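Side-chain contacts in malate Synthase (Haloferax volcanii, PDB 3OYZ), which catalyses the magnesium-dependent condensation of acetyl-CoA with glyoxylate and the hydrolysis of the malyl-CoA formed, giving malate in the glyoxylate cycle: residues S17-E22 and E64-V69; K29-A34 and W46-E51; L103-P108 and H117-P122. All coordinates share one frame; numbering follows the deposited sequence.

In the fold
The three contacts belong to the parallel barrel of this TIM-barrel enzyme. Contact 1 joins the end of strand 13-18 and the loop after it to helix 59-73, and contact 2 sets helix 29-36 on strand 45-49; their centres are about 6 Å apart, and both touch acetyl-CoA. In sequence, contact 2 falls between the two segments of contact 1, so the pair ties successive strand-helix units together beside the cofactor. Contact 3 follows later, joining helix 92-105 to strand 118-121, with its centre about 14 Å from each of the others. Ile66 and Val67 meet Ile105, which carries the packing from contact 1 to contact 3.

Contact 1: residues S17-E22 and E64-V69; sequences SPTAVE and ENIVEV. With ACO (acetyl coenzyme *a), chain B.
A side-chain amide here holds the main chain of a loop: Asn65 ND2, on helix 59-73, donates to Thr19 O at 3.0 Å, in the loop that follows strand 13-18. The bond is fairly straight, with an N-H...O angle of 154°, and it lies in the carbonyl plane on a lone pair, while the oxygen sits almost exactly in the plane of the amide. Asparagine suits the place because its short, flat head offers more than one N-H: ND2 is also hydrogen-bonded to Ser27 OG. Ala20 CB rests 3.5 Å from Asn65 ND2, its short methyl letting the amide come close to the loop. One residue further along the helix, Ile66 CD1 packs against Thr19 CG2 at 3.7 Å. The threonine rotamer (chi1 57°) puts its methyl anti to the carbonyl carbon, where it meets the isoleucine, and OG1 is left to bond Asn50 in the loop after strand 45-49. Ser17 OG donates to N1A of the acetyl-CoA adenine at 2.8 Å. Segment 17-22 is flanked by helix 59-73, by helix 29-36, which touches Ser17 and Pro18, and by Pro48 of strand 45-49, which touches both Thr19 and Ile66.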
loop_
_atom_site.group_PDB
_atom_site.type_symbol
_atom_site.label_atom_id
_atom_site.label_comp_id
_atom_site.label_asym_id
_atom_site.label_seq_id
_atom_site.Cartn_x
_atom_site.Cartn_y
_atom_site.Cartn_z
ATOM N N SER A 17 -9.257 25.800 -13.760
ATOM C CA SER A 17 -9.855 27.149 -13.669
ATOM C C SER A 17 -11.382 27.102 -13.717
ATOM O O SER A 17 -11.968 26.440 -14.559
ATOM C CB SER A 17 -9.368 27.992 -14.846
ATOM O OG SER A 17 -7.953 28.144 -14.756
ATOM N N PRO A 18 -12.078 27.820 -12.832
ATOM C CA PRO A 18 -13.545 27.795 -12.940
ATOM C C PRO A 18 -14.000 28.324 -14.308
ATOM O O PRO A 18 -13.355 29.204 -14.871
ATOM C CB PRO A 18 -14.010 28.705 -11.808
ATOM C CG PRO A 18 -12.867 28.721 -10.866
ATOM C CD PRO A 18 -11.604 28.609 -11.684
ATOM N N THR A 19 -15.047 27.771 -14.909
ATOM C CA THR A 19 -15.358 28.144 -16.284
ATOM C C THR A 19 -16.386 29.301 -16.325
ATOM O O THR A 19 -16.547 29.942 -17.362
ATOM C CB THR A 19 -15.985 26.953 -16.996
ATOM O OG1 THR A 19 -17.122 26.640 -16.191
ATOM C CG2 THR A 19 -15.021 25.763 -16.941
ATOM N N ALA A 20 -17.071 29.541 -15.219
ATOM C CA ALA A 20 -18.139 30.534 -15.134
ATOM C C ALA A 20 -18.387 30.957 -13.686
ATOM O O ALA A 20 -18.914 30.179 -12.892
ATOM C CB ALA A 20 -19.431 30.032 -15.774
ATOM N N VAL A 21 -18.032 32.193 -13.319
ATOM C CA VAL A 21 -18.206 32.651 -11.938
ATOM C C VAL A 21 -19.309 33.713 -11.878
ATOM O O VAL A 21 -19.436 34.522 -12.791
ATOM C CB VAL A 21 -16.873 33.190 -11.377
ATOM C CG1 VAL A 21 -16.992 33.613 -9.913
ATOM C CG2 VAL A 21 -15.800 32.122 -11.509
ATOM N N GLU A 22 -20.142 33.671 -10.844
ATOM C CA GLU A 22 -21.272 34.596 -10.763
ATOM C C GLU A 22 -20.916 35.880 -9.993
ATOM O O GLU A 22 -19.870 35.959 -9.339
ATOM C CB GLU A 22 -22.518 33.903 -10.199
ATOM C CG GLU A 22 -23.830 34.681 -10.431
ATOM C CD GLU A 22 -25.086 33.806 -10.377
ATOM O OE1 GLU A 22 -25.270 33.018 -9.413
ATOM O OE2 GLU A 22 -25.898 33.914 -11.325
ATOM N N GLU A 64 -20.473 27.033 -22.480
ATOM C CA GLU A 64 -20.360 28.115 -23.514
ATOM C C GLU A 64 -19.076 28.912 -23.366
ATOM O O GLU A 64 -18.338 29.063 -24.347
ATOM C CB GLU A 64 -21.609 29.019 -23.569
ATOM C CG GLU A 64 -22.721 28.246 -24.269
ATOM C CD GLU A 64 -24.111 28.722 -23.850
ATOM O OE1 GLU A 64 -24.210 29.628 -22.978
ATOM O OE2 GLU A 64 -25.113 28.171 -24.373
ATOM N N ASN A 65 -18.738 29.245 -22.120
ATOM C CA ASN A 65 -17.504 29.999 -21.876
ATOM C C ASN A 65 -16.314 29.230 -22.356
ATOM O O ASN A 65 -15.399 29.808 -22.967
ATOM C CB ASN A 65 -17.336 30.368 -20.396
ATOM C CG ASN A 65 -18.271 31.464 -20.001
ATOM O OD1 ASN A 65 -18.918 31.976 -20.896
ATOM N ND2 ASN A 65 -18.483 31.726 -18.716
ATOM N N ILE A 66 -16.324 27.911 -22.085
ATOM C CA ILE A 66 -15.260 27.073 -22.613
ATOM C C ILE A 66 -15.131 27.157 -24.110
ATOM O O ILE A 66 -14.038 27.261 -24.669
ATOM C CB ILE A 66 -15.483 25.517 -22.221
ATOM C CG1 ILE A 66 -15.167 25.331 -20.747
ATOM C CG2 ILE A 66 -14.557 24.665 -23.071
ATOM C CD1 ILE A 66 -15.731 23.951 -20.084
ATOM N N VAL A 67 -16.234 27.016 -24.819
ATOM C CA VAL A 67 -16.139 27.128 -26.283
ATOM C C VAL A 67 -15.601 28.511 -26.735
ATOM O O VAL A 67 -14.700 28.618 -27.575
ATOM C CB VAL A 67 -17.478 26.897 -27.012
ATOM C CG1 VAL A 67 -17.340 27.232 -28.528
ATOM C CG2 VAL A 67 -17.957 25.484 -26.869
ATOM N N GLU A 68 -16.135 29.554 -26.123
ATOM C CA GLU A 68 -15.760 30.954 -26.472
ATOM C C GLU A 68 -14.289 31.277 -26.215
ATOM O O GLU A 68 -13.586 31.710 -27.149
ATOM C CB GLU A 68 -16.674 31.873 -25.661
ATOM C CG GLU A 68 -16.811 33.330 -26.133
ATOM C CD GLU A 68 -17.294 34.249 -25.018
ATOM O OE1 GLU A 68 -18.236 33.955 -24.249
ATOM O OE2 GLU A 68 -16.697 35.334 -24.891
ATOM N N VAL A 69 -13.801 31.030 -24.990
ATOM C CA VAL A 69 -12.389 31.274 -24.706
ATOM C C VAL A 69 -11.405 30.449 -25.506
ATOM O O VAL A 69 -10.397 30.977 -26.019
ATOM C CB VAL A 69 -12.042 31.156 -23.229
ATOM C CG1 VAL A 69 -10.530 31.303 -23.052
ATOM C CG2 VAL A 69 -12.910 32.127 -22.399
HETATM N N1A ACO B . -7.624 30.054 -12.708
HETATM C C2A ACO B . -7.490 31.271 -13.268
HETATM N N3A ACO B . -7.142 32.338 -12.527
HETATM C C4A ACO B . -6.927 32.272 -11.188
HETATM C C5A ACO B . -7.064 30.946 -10.547
HETATM C C6A ACO B . -7.474 29.805 -11.387
HETATM N N6A ACO B . -7.636 28.616 -10.748
HETATM N N7A ACO B . -6.815 31.100 -9.240
HETATM C C8A ACO B . -6.560 32.416 -9.043
HETATM N N9A ACO B . -6.575 33.098 -10.196
HETATM C C1B ACO B . -6.299 34.567 -10.297
HETATM C C2B ACO B . -6.927 35.242 -9.085
HETATM O O2B ACO B . -8.296 35.525 -9.374
HETATM C C3B ACO B . -6.062 36.471 -8.891
HETATM O O3B ACO B . -6.541 37.353 -9.911
HETATM P P3B ACO B . -6.416 38.996 -9.913
HETATM O O7A ACO B . -5.271 39.140 -10.903
HETATM O O8A ACO B . -6.139 39.267 -8.448
HETATM O O9A ACO B . -7.755 39.540 -10.358
HETATM C C4B ACO B . -4.683 35.950 -9.263
HETATM O O4B ACO B . -4.899 34.892 -10.208
HETATM C C5B ACO B . -3.960 35.356 -8.060
HETATM O O5B ACO B . -4.943 34.672 -7.282
HETATM P P1A ACO B . -4.651 34.158 -5.790
HETATM O O1A ACO B . -4.469 35.242 -4.777
HETATM O O2A ACO B . -3.460 33.258 -5.943
HETATM O O3A ACO B . -5.873 33.266 -5.267
HETATM P P2A ACO B . -7.270 33.906 -4.814
HETATM O O4A ACO B . -7.449 34.886 -5.929
HETATM O O5A ACO B . -7.222 34.070 -3.309
HETATM O O6A ACO B . -8.392 32.739 -4.980
HETATM C CBP ACO B . -9.250 30.440 -5.148
HETATM C CCP ACO B . -8.289 31.408 -4.448
HETATM C CDP ACO B . -10.699 30.899 -4.990
HETATM C CEP ACO B . -9.117 29.098 -4.439
HETATM C CAP ACO B . -8.983 30.326 -6.654
HETATM O OAP ACO B . -7.577 30.150 -6.754
HETATM C C9P ACO B . -9.658 29.145 -7.322
HETATM O O9P ACO B . -10.881 29.152 -7.496
HETATM N N8P ACO B . -8.862 28.118 -7.665
HETATM C C7P ACO B . -9.444 26.956 -8.325
HETATM C C6P ACO B . -10.266 26.062 -7.384
HETATM C C5P ACO B . -10.540 24.797 -8.177
HETATM O O5P ACO B . -10.099 24.685 -9.319
HETATM N N4P ACO B . -11.215 23.848 -7.530
HETATM C C3P ACO B . -11.545 22.547 -8.085
HETATM C C2P ACO B . -10.301 21.675 -8.272
HETATM S S1P ACO B . -10.235 20.882 -6.693
HETATM C C ACO B . -11.345 19.616 -6.647
HETATM O O ACO B . -12.259 19.495 -7.440
HETATM C CH3 ACO B . -11.197 18.638 -5.523
#

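Contact 2: residues K29-A34 and W46-E51; sequences KMLRRA and WVPDNE. With ACO (acetyl coenzyme *a), chain B.
Trp46 reaches from strand 45-49 to helix 29-36, its CG anti to the backbone N (chi1 176°), which lays the indole against the helix. Ala34 lies over one face of the ring and Pro48 CD over the centre of the other. Trp46 NE1 comes first, 3.6 Å from Ala34 CB, while its N-H is engaged by Ser17 OG. CE2 and CZ2 follow, Trp46 CZ2 lying 3.7 Å from Ala34 CB. Trp46 CZ2 also meets Leu31 CD2 at 3.9 Å, the leucine crossing at about a right angle. At the tip, Trp46 CH2 comes 3.5 Å from Leu31 O. Alanine's lone methyl lets the broad ring come close to the helix, and branched leucine reaches farther: Leu31 CD2 touches Pro48 CB at 3.9 Å. A leucine in place of Trp46 would probably open a gap beside Ala34 and Leu31 and leave Ser17 OG without its indole partner. Elsewhere the helix meets acetyl-CoA, whose phosphate oxygen O7A sits over one face of the Arg33 guanidinium, 2.8 Å from Arg33 NH1, a close charge approach. Segments 29-34 and 46-49 run nearly antiparallel (170°) within the beta-alpha-beta unit that starts at strand 13-18; Leu31 also meets helix 59-73, and Trp46 touches strand 80-81.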
loop_
_atom_site.group_PDB
_atom_site.type_symbol
_atom_site.label_atom_id
_atom_site.label_comp_id
_atom_site.label_asym_id
_atom_site.label_seq_id
_atom_site.Cartn_x
_atom_site.Cartn_y
_atom_site.Cartn_z
ATOM N N LYS A 29 -13.869 35.293 -16.840
ATOM C CA LYS A 29 -12.689 36.095 -16.547
ATOM C C LYS A 29 -11.533 35.174 -16.119
ATOM O O LYS A 29 -10.438 35.226 -16.670
ATOM C CB LYS A 29 -12.982 37.120 -15.436
ATOM C CG LYS A 29 -11.732 37.998 -15.134
ATOM C CD LYS A 29 -11.638 38.517 -13.691
ATOM C CE LYS A 29 -12.969 39.125 -13.211
ATOM N NZ LYS A 29 -13.110 39.149 -11.724
ATOM N N MET A 30 -11.797 34.256 -15.192
ATOM C CA MET A 30 -10.735 33.289 -14.857
ATOM C C MET A 30 -10.186 32.460 -16.006
ATOM O O MET A 30 -8.986 32.258 -16.045
ATOM C CB MET A 30 -11.130 32.418 -13.677
ATOM C CG MET A 30 -11.663 33.257 -12.548
ATOM S SD MET A 30 -11.202 32.411 -11.032
ATOM C CE MET A 30 -12.782 32.439 -10.243
ATOM N N LEU A 31 -10.990 32.041 -16.973
ATOM C CA LEU A 31 -10.437 31.362 -18.130
ATOM C C LEU A 31 -9.613 32.216 -19.081
ATOM O O LEU A 31 -8.601 31.749 -19.669
ATOM C CB LEU A 31 -11.577 30.721 -18.932
ATOM C CG LEU A 31 -12.555 29.721 -18.317
ATOM C CD1 LEU A 31 -13.573 29.316 -19.349
ATOM C CD2 LEU A 31 -11.822 28.498 -17.698
ATOM N N ARG A 32 -10.080 33.454 -19.309
ATOM C CA ARG A 32 -9.371 34.374 -20.229
ATOM C C ARG A 32 -8.003 34.657 -19.672
ATOM O O ARG A 32 -7.033 34.648 -20.386
ATOM C CB ARG A 32 -10.143 35.689 -20.470
ATOM C CG ARG A 32 -11.566 35.471 -20.960
ATOM C CD ARG A 32 -12.093 36.650 -21.813
ATOM N NE ARG A 32 -13.542 36.692 -21.737
ATOM C CZ ARG A 32 -14.309 36.200 -22.692
ATOM N NH1 ARG A 32 -13.779 35.777 -23.827
ATOM N NH2 ARG A 32 -15.605 36.265 -22.528
ATOM N N ARG A 33 -7.908 34.845 -18.366
ATOM C CA ARG A 33 -6.605 35.106 -17.762
ATOM C C ARG A 33 -5.699 33.875 -17.799
ATOM O O ARG A 33 -4.534 33.964 -18.204
ATOM C CB ARG A 33 -6.867 35.562 -16.322
ATOM C CG ARG A 33 -5.620 35.518 -15.466
ATOM C CD ARG A 33 -5.775 35.801 -13.972
ATOM N NE ARG A 33 -4.511 36.311 -13.435
ATOM C CZ ARG A 33 -4.227 37.606 -13.295
ATOM N NH1 ARG A 33 -5.107 38.543 -13.645
ATOM N NH2 ARG A 33 -3.064 37.977 -12.780
ATOM N N ALA A 34 -6.220 32.697 -17.431
ATOM C CA ALA A 34 -5.392 31.479 -17.377
ATOM C C ALA A 34 -4.951 31.157 -18.784
ATOM O O ALA A 34 -3.821 30.741 -19.017
ATOM C CB ALA A 34 -6.207 30.309 -16.750
ATOM N N TRP A 46 -3.756 22.328 -18.920
ATOM C CA TRP A 46 -4.647 23.289 -18.353
ATOM C C TRP A 46 -6.054 22.725 -18.421
ATOM O O TRP A 46 -6.459 22.237 -19.459
ATOM C CB TRP A 46 -4.571 24.612 -19.184
ATOM C CG TRP A 46 -5.576 25.616 -18.660
ATOM C CD1 TRP A 46 -5.879 25.874 -17.355
ATOM C CD2 TRP A 46 -6.435 26.456 -19.438
ATOM N NE1 TRP A 46 -6.881 26.820 -17.274
ATOM C CE2 TRP A 46 -7.259 27.156 -18.545
ATOM C CE3 TRP A 46 -6.574 26.691 -20.827
ATOM C CZ2 TRP A 46 -8.173 28.155 -18.972
ATOM C CZ3 TRP A 46 -7.582 27.596 -21.258
ATOM C CH2 TRP A 46 -8.345 28.318 -20.326
ATOM N N VAL A 47 -6.793 22.800 -17.333
ATOM C CA VAL A 47 -8.115 22.182 -17.243
ATOM C C VAL A 47 -9.223 23.196 -16.975
ATOM O O VAL A 47 -9.549 23.506 -15.824
ATOM C CB VAL A 47 -8.048 21.091 -16.105
ATOM C CG1 VAL A 47 -9.334 20.293 -16.028
ATOM C CG2 VAL A 47 -6.874 20.178 -16.424
ATOM N N PRO A 48 -9.864 23.705 -18.043
ATOM C CA PRO A 48 -11.055 24.448 -17.670
ATOM C C PRO A 48 -12.068 23.531 -17.002
ATOM O O PRO A 48 -12.538 22.579 -17.626
ATOM C CB PRO A 48 -11.643 24.835 -19.029
ATOM C CG PRO A 48 -10.453 25.004 -19.951
ATOM C CD PRO A 48 -9.475 23.900 -19.464
ATOM N N ASP A 49 -12.489 23.872 -15.809
ATOM C CA ASP A 49 -13.220 22.964 -14.968
ATOM C C ASP A 49 -14.671 23.231 -14.826
ATOM O O ASP A 49 -15.032 23.903 -13.879
ATOM C CB ASP A 49 -12.536 22.916 -13.610
ATOM C CG ASP A 49 -13.035 21.808 -12.724
ATOM O OD1 ASP A 49 -13.843 20.991 -13.186
ATOM O OD2 ASP A 49 -12.670 21.824 -11.528
ATOM N N ASN A 50 -15.490 22.564 -15.644
ATOM C CA ASN A 50 -16.923 22.616 -15.514
ATOM C C ASN A 50 -17.555 21.820 -14.394
ATOM O O ASN A 50 -18.784 21.819 -14.271
ATOM C CB ASN A 50 -17.587 22.262 -16.848
ATOM C CG ASN A 50 -18.812 23.177 -17.135
ATOM O OD1 ASN A 50 -18.761 24.397 -16.902
ATOM N ND2 ASN A 50 -19.886 22.597 -17.624
ATOM N N GLU A 51 -16.725 21.138 -13.595
ATOM C CA GLU A 51 -17.258 20.314 -12.511
ATOM C C GLU A 51 -17.060 21.045 -11.202
ATOM O O GLU A 51 -17.621 22.160 -11.087
ATOM C CB GLU A 51 -16.617 18.910 -12.481
ATOM C CG GLU A 51 -17.409 17.962 -11.577
ATOM C CD GLU A 51 -16.526 17.170 -10.616
ATOM O OE1 GLU A 51 -15.459 17.651 -10.231
ATOM O OE2 GLU A 51 -16.908 16.094 -10.136
HETATM N N1A ACO B . -7.624 30.054 -12.708
HETATM C C2A ACO B . -7.490 31.271 -13.268
HETATM N N3A ACO B . -7.142 32.338 -12.527
HETATM C C4A ACO B . -6.927 32.272 -11.188
HETATM C C5A ACO B . -7.064 30.946 -10.547
HETATM C C6A ACO B . -7.474 29.805 -11.387
HETATM N N6A ACO B . -7.636 28.616 -10.748
HETATM N N7A ACO B . -6.815 31.100 -9.240
HETATM C C8A ACO B . -6.560 32.416 -9.043
HETATM N N9A ACO B . -6.575 33.098 -10.196
HETATM C C1B ACO B . -6.299 34.567 -10.297
HETATM C C2B ACO B . -6.927 35.242 -9.085
HETATM O O2B ACO B . -8.296 35.525 -9.374
HETATM C C3B ACO B . -6.062 36.471 -8.891
HETATM O O3B ACO B . -6.541 37.353 -9.911
HETATM P P3B ACO B . -6.416 38.996 -9.913
HETATM O O7A ACO B . -5.271 39.140 -10.903
HETATM O O8A ACO B . -6.139 39.267 -8.448
HETATM O O9A ACO B . -7.755 39.540 -10.358
HETATM C C4B ACO B . -4.683 35.950 -9.263
HETATM O O4B ACO B . -4.899 34.892 -10.208
HETATM C C5B ACO B . -3.960 35.356 -8.060
HETATM O O5B ACO B . -4.943 34.672 -7.282
HETATM P P1A ACO B . -4.651 34.158 -5.790
HETATM O O1A ACO B . -4.469 35.242 -4.777
HETATM O O2A ACO B . -3.460 33.258 -5.943
HETATM O O3A ACO B . -5.873 33.266 -5.267
HETATM P P2A ACO B . -7.270 33.906 -4.814
HETATM O O4A ACO B . -7.449 34.886 -5.929
HETATM O O5A ACO B . -7.222 34.070 -3.309
HETATM O O6A ACO B . -8.392 32.739 -4.980
HETATM C CBP ACO B . -9.250 30.440 -5.148
HETATM C CCP ACO B . -8.289 31.408 -4.448
HETATM C CDP ACO B . -10.699 30.899 -4.990
HETATM C CEP ACO B . -9.117 29.098 -4.439
HETATM C CAP ACO B . -8.983 30.326 -6.654
HETATM O OAP ACO B . -7.577 30.150 -6.754
HETATM C C9P ACO B . -9.658 29.145 -7.322
HETATM O O9P ACO B . -10.881 29.152 -7.496
HETATM N N8P ACO B . -8.862 28.118 -7.665
HETATM C C7P ACO B . -9.444 26.956 -8.325
HETATM C C6P ACO B . -10.266 26.062 -7.384
HETATM C C5P ACO B . -10.540 24.797 -8.177
HETATM O O5P ACO B . -10.099 24.685 -9.319
HETATM N N4P ACO B . -11.215 23.848 -7.530
HETATM C C3P ACO B . -11.545 22.547 -8.085
HETATM C C2P ACO B . -10.301 21.675 -8.272
HETATM S S1P ACO B . -10.235 20.882 -6.693
HETATM C C ACO B . -11.345 19.616 -6.647
HETATM O O ACO B . -12.259 19.495 -7.440
HETATM C CH3 ACO B . -11.197 18.638 -5.523
#

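Contact 3: residues L103-P108 and H117-P122; sequences LDITDP and HGFVIP
Apolar packing carries this contact, with the Phe119 ring of strand 118-121 meeting Ile105 and Thr106 near the end of helix 92-105. Both neighbours offer a methyl to the rim of the ring and neither lies over a face. Ile105 CG2 sits in the ring plane, 3.9 Å from Phe119 CZ and 4.1 Å from Phe119 CE1. On the CE2 flank, Thr106 CG2 approaches Phe119 CE2 to 3.7 Å. The far rim of the ring thus abuts two neighbouring methyls, both from beta-branched residues, whose methyls stand close to the backbone. Phenylalanine fits because the backbones are far apart, the CA atoms of Ile105 and Phe119 being 10.4 Å from each other, and a long flat side chain can span that distance. No hydrogen bond crosses the contact; Thr106 OG1 bonds Met102 O, so the hydroxyl is satisfied by the preceding turn while the methyl faces the aromatic ring. In the fold, Ile105 also reaches helix 59-73, and Thr106 and Phe119 both reach helix 127-143. Strand 118-121 pairs through its backbone with strand 152-157, while backbone bonds of His117 with Ile81 and of Val120 with Pro83 link it to the barrel neighbour on the 80-81 side.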
loop_
_atom_site.group_PDB
_atom_site.type_symbol
_atom_site.label_atom_id
_atom_site.label_comp_id
_atom_site.label_asym_id
_atom_site.label_seq_id
_atom_site.Cartn_x
_atom_site.Cartn_y
_atom_site.Cartn_z
ATOM N N LEU A 103 -20.179 17.036 -26.401
ATOM C CA LEU A 103 -20.638 17.055 -27.775
ATOM C C LEU A 103 -20.708 18.553 -28.284
ATOM O O LEU A 103 -20.254 18.849 -29.394
ATOM C CB LEU A 103 -22.005 16.384 -27.794
ATOM C CG LEU A 103 -22.674 16.078 -29.142
ATOM C CD1 LEU A 103 -21.883 15.120 -30.049
ATOM C CD2 LEU A 103 -24.111 15.592 -28.902
ATOM N N ASP A 104 -21.279 19.461 -27.500
ATOM C CA ASP A 104 -21.337 20.923 -27.813
ATOM C C ASP A 104 -19.951 21.521 -27.999
ATOM O O ASP A 104 -19.648 22.138 -29.042
ATOM C CB ASP A 104 -21.999 21.711 -26.665
ATOM C CG ASP A 104 -23.448 21.362 -26.466
ATOM O OD1 ASP A 104 -24.038 20.799 -27.417
ATOM O OD2 ASP A 104 -23.999 21.652 -25.369
ATOM N N ILE A 105 -19.077 21.282 -27.017
ATOM C CA ILE A 105 -17.723 21.815 -27.045
ATOM C C ILE A 105 -16.955 21.396 -28.286
ATOM O O ILE A 105 -16.175 22.218 -28.798
ATOM C CB ILE A 105 -16.976 21.559 -25.733
ATOM C CG1 ILE A 105 -17.713 22.316 -24.629
ATOM C CG2 ILE A 105 -15.521 21.916 -25.832
ATOM C CD1 ILE A 105 -17.381 21.842 -23.195
ATOM N N THR A 106 -17.161 20.187 -28.823
ATOM C CA THR A 106 -16.294 19.779 -29.938
ATOM C C THR A 106 -16.917 20.042 -31.304
ATOM O O THR A 106 -16.394 19.618 -32.328
ATOM C CB THR A 106 -16.006 18.234 -29.886
ATOM O OG1 THR A 106 -17.273 17.613 -29.645
ATOM C CG2 THR A 106 -15.141 17.905 -28.657
ATOM N N ASP A 107 -18.076 20.668 -31.356
ATOM C CA ASP A 107 -18.648 21.012 -32.677
ATOM C C ASP A 107 -17.576 21.807 -33.440
ATOM O O ASP A 107 -17.187 22.852 -32.953
ATOM C CB ASP A 107 -19.881 21.886 -32.432
ATOM C CG ASP A 107 -20.596 22.317 -33.713
ATOM O OD1 ASP A 107 -20.076 22.138 -34.844
ATOM O OD2 ASP A 107 -21.720 22.828 -33.521
ATOM N N PRO A 108 -17.061 21.325 -34.579
ATOM C CA PRO A 108 -15.914 21.890 -35.284
ATOM C C PRO A 108 -16.237 23.280 -35.918
ATOM O O PRO A 108 -15.343 24.104 -36.098
ATOM C CB PRO A 108 -15.683 20.885 -36.422
ATOM C CG PRO A 108 -16.330 19.638 -35.947
ATOM C CD PRO A 108 -17.598 20.173 -35.323
ATOM N N HIS A 117 -7.030 18.885 -26.558
ATOM C CA HIS A 117 -6.382 17.608 -26.741
ATOM C C HIS A 117 -7.212 16.452 -26.117
ATOM O O HIS A 117 -6.866 15.298 -26.394
ATOM C CB HIS A 117 -5.035 17.610 -26.029
ATOM C CG HIS A 117 -3.879 18.011 -26.902
ATOM N ND1 HIS A 117 -3.677 19.316 -27.314
ATOM C CD2 HIS A 117 -2.824 17.302 -27.358
ATOM C CE1 HIS A 117 -2.572 19.382 -28.038
ATOM N NE2 HIS A 117 -2.032 18.173 -28.073
ATOM N N GLY A 118 -8.134 16.745 -25.202
ATOM C CA GLY A 118 -8.969 15.667 -24.599
ATOM C C GLY A 118 -9.788 16.214 -23.460
ATOM O O GLY A 118 -9.989 17.449 -23.338
ATOM N N PHE A 119 -10.404 15.330 -22.665
ATOM C CA PHE A 119 -11.296 15.778 -21.619
ATOM C C PHE A 119 -10.939 14.953 -20.368
ATOM O O PHE A 119 -10.360 13.854 -20.484
ATOM C CB PHE A 119 -12.766 15.563 -21.988
ATOM C CG PHE A 119 -13.308 16.525 -23.055
ATOM C CD1 PHE A 119 -13.812 17.743 -22.664
ATOM C CD2 PHE A 119 -13.254 16.212 -24.414
ATOM C CE1 PHE A 119 -14.234 18.673 -23.621
ATOM C CE2 PHE A 119 -13.746 17.083 -25.371
ATOM C CZ PHE A 119 -14.187 18.356 -24.945
ATOM N N VAL A 120 -11.305 15.485 -19.211
ATOM C CA VAL A 120 -10.991 14.914 -17.926
ATOM C C VAL A 120 -12.364 14.541 -17.353
ATOM O O VAL A 120 -13.323 15.344 -17.392
ATOM C CB VAL A 120 -10.279 15.914 -16.999
ATOM C CG1 VAL A 120 -10.205 15.344 -15.566
ATOM C CG2 VAL A 120 -8.915 16.409 -17.560
ATOM N N ILE A 121 -12.465 13.274 -16.912
ATOM C CA ILE A 121 -13.664 12.662 -16.350
ATOM C C ILE A 121 -13.494 12.332 -14.872
ATOM O O ILE A 121 -12.668 11.478 -14.440
ATOM C CB ILE A 121 -14.056 11.369 -17.195
ATOM C CG1 ILE A 121 -14.001 11.653 -18.700
ATOM C CG2 ILE A 121 -15.395 10.694 -16.784
ATOM C CD1 ILE A 121 -14.978 12.782 -19.224
ATOM N N PRO A 122 -14.357 12.975 -14.081
ATOM C CA PRO A 122 -14.280 12.809 -12.670
ATOM C C PRO A 122 -15.180 11.636 -12.231
ATOM O O PRO A 122 -16.029 11.166 -12.955
ATOM C CB PRO A 122 -14.889 14.115 -12.163
ATOM C CG PRO A 122 -16.069 14.294 -13.139
ATOM C CD PRO A 122 -15.338 14.029 -14.450
#